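Local structure of polyketide synthase PksJ (Bacillus subtilis subsp. subtilis, 4J1Q) at residues 359-362 with 363-367. The protein probably reduces alpha- and beta-keto groups stereoselectively with NADPH, through its ketoreductase domain in the bacillaene polyketide assembly line. Residues are numbered along the deposited sequence; the frame is centred on the assembly and turned at random.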
loop_
_atom_site.group_PDB
_atom_site.type_symbol
_atom_site.label_atom_id
_atom_site.label_comp_id
_atom_site.label_asym_id
_atom_site.label_seq_id
_atom_site.Cartn_x
_atom_site.Cartn_y
_atom_site.Cartn_z
ATOM N N ASP A 359 1.025 0.685 2.907
ATOM C CA ASP A 359 0.858 2.042 3.482
ATOM C C ASP A 359 0.392 1.990 4.937
ATOM O O ASP A 359 0.983 2.626 5.796
ATOM C CB ASP A 359 -0.132 2.874 2.661
ATOM C CG ASP A 359 0.255 2.949 1.186
ATOM O OD1 ASP A 359 1.439 2.636 0.849
ATOM O OD2 ASP A 359 -0.633 3.303 0.356
ATOM N N ALA A 360 -0.652 1.215 5.206
ATOM C CA ALA A 360 -1.186 1.087 6.571
ATOM C C ALA A 360 -0.157 0.428 7.474
ATOM O O ALA A 360 -0.034 0.778 8.638
ATOM C CB ALA A 360 -2.490 0.286 6.597
ATOM N N PHE A 361 0.598 -0.512 6.923
ATOM C CA PHE A 361 1.634 -1.200 7.692
ATOM C C PHE A 361 2.765 -0.269 8.143
ATOM O O PHE A 361 3.335 -0.442 9.226
ATOM C CB PHE A 361 2.185 -2.373 6.877
ATOM C CG PHE A 361 2.867 -3.424 7.706
ATOM C CD1 PHE A 361 2.127 -4.375 8.397
ATOM C CD2 PHE A 361 4.249 -3.450 7.815
ATOM C CE1 PHE A 361 2.760 -5.326 9.193
ATOM C CE2 PHE A 361 4.879 -4.382 8.625
ATOM C CZ PHE A 361 4.137 -5.330 9.302
ATOM N N ALA A 362 3.095 0.719 7.313
ATOM C CA ALA A 362 4.167 1.667 7.643
ATOM C C ALA A 362 3.909 2.344 8.988
ATOM O O ALA A 362 4.826 2.481 9.811
ATOM C CB ALA A 362 4.360 2.708 6.542
ATOM N N GLU A 363 2.686 2.821 9.189
ATOM C CA GLU A 363 2.337 3.440 10.464
ATOM C C GLU A 363 2.340 2.414 11.593
ATOM O O GLU A 363 2.805 2.696 12.698
ATOM C CB GLU A 363 0.983 4.161 10.399
ATOM C CG GLU A 363 0.724 5.086 11.584
ATOM C CD GLU A 363 1.564 6.364 11.561
ATOM O OE1 GLU A 363 1.101 7.368 10.978
ATOM O OE2 GLU A 363 2.666 6.386 12.158
ATOM N N TYR A 364 1.822 1.228 11.304
ATOM C CA TYR A 364 1.752 0.177 12.301
ATOM C C TYR A 364 3.144 -0.270 12.761
ATOM O O TYR A 364 3.360 -0.518 13.946
ATOM C CB TYR A 364 0.947 -0.994 11.762
ATOM C CG TYR A 364 1.233 -2.302 12.439
ATOM C CD1 TYR A 364 0.693 -2.604 13.691
ATOM C CD2 TYR A 364 2.003 -3.266 11.805
ATOM C CE1 TYR A 364 0.943 -3.820 14.300
ATOM C CE2 TYR A 364 2.267 -4.479 12.407
ATOM C CZ TYR A 364 1.731 -4.758 13.645
ATOM O OH TYR A 364 1.980 -5.999 14.193
ATOM N N ARG A 365 4.098 -0.316 11.837
ATOM C CA ARG A 365 5.466 -0.641 12.208
ATOM C C ARG A 365 6.116 0.445 13.079
ATOM O O ARG A 365 6.805 0.132 14.053
ATOM C CB ARG A 365 6.333 -0.968 10.992
ATOM C CG ARG A 365 7.359 -2.056 11.273
ATOM C CD ARG A 365 8.203 -2.378 10.051
ATOM N NE ARG A 365 9.452 -1.634 10.046
ATOM C CZ ARG A 365 10.568 -2.023 10.657
ATOM N NH1 ARG A 365 10.628 -3.185 11.303
ATOM N NH2 ARG A 365 11.631 -1.245 10.605
ATOM N N ARG A 366 5.859 1.712 12.764
ATOM C CA ARG A 366 6.438 2.816 13.544
ATOM C C ARG A 366 6.026 2.737 15.008
ATOM O O ARG A 366 6.832 2.960 15.901
ATOM C CB ARG A 366 6.047 4.182 12.969
ATOM C CG ARG A 366 6.493 4.387 11.539
ATOM C CD ARG A 366 6.842 5.834 11.273
ATOM N NE ARG A 366 7.800 5.937 10.167
ATOM C CZ ARG A 366 8.062 7.060 9.502
ATOM N NH1 ARG A 366 7.476 8.188 9.860
ATOM N NH2 ARG A 366 8.918 7.057 8.488
ATOM N N SER A 367 4.757 2.438 15.237
ATOM C CA SER A 367 4.211 2.315 16.579
ATOM C C SER A 367 4.953 1.209 17.312
ATOM O O SER A 367 5.319 1.351 18.480
ATOM C CB SER A 367 2.706 2.002 16.488
ATOM O OG SER A 367 2.151 1.625 17.731
#
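Three i to i+4 backbone hydrogen bonds join Ala360 to Tyr364, Phe361 to Arg365 and Ala362 to Arg366. The shortest runs from Arg365 N to Phe361 O, 2.7 Å. Tyr364 N reaches Ala360 O at 3.3 Å, whereas Arg366 N binds Ala362 O at 3.2 Å. Ala362 O is further crowded by the aliphatic chain of Arg366, whose CG comes within 3.1 Å.

The two aromatic side chains, three residues apart, pair on one flank of the helix. Both swing CG away from their own backbone N (chi1 -159° in Phe361, 158° in Tyr364), which brings the rings together. Tyr364 turns its CD2–CE2 side over one face of Phe361, CD2 standing off centre toward the rim, and Phe361 CE1 approaches Tyr364 CE2 to 3.4 Å. The centroids are 5.0 Å apart and the planes inclined at 58°, so that the rings meet obliquely. On its way past, the chain of Arg365 brings CD to 4.1 Å from Phe361 CE2. Its guanidinium continues to Thr378, to the Phe375 carbonyl and to a salt bridge with Asp322, while Phe361 packs on Leu318 of helix 304-324. Asp359, at the N-terminal end of 359-362, bonds to Ser337, Ser380 and Asn382, and Ala362 touches Phe335 and Ser380.

The run of i to i+4 bonds is the mark of an alpha-helix, and the i to i+3 spacing sets Phe361 and Tyr364 on the same flank of it, close enough for their rings to touch. This is helix 349-370, which packs on strands 332-338 and 377-383 of the Rossmann-fold, NADPH-binding ketoreductase domain.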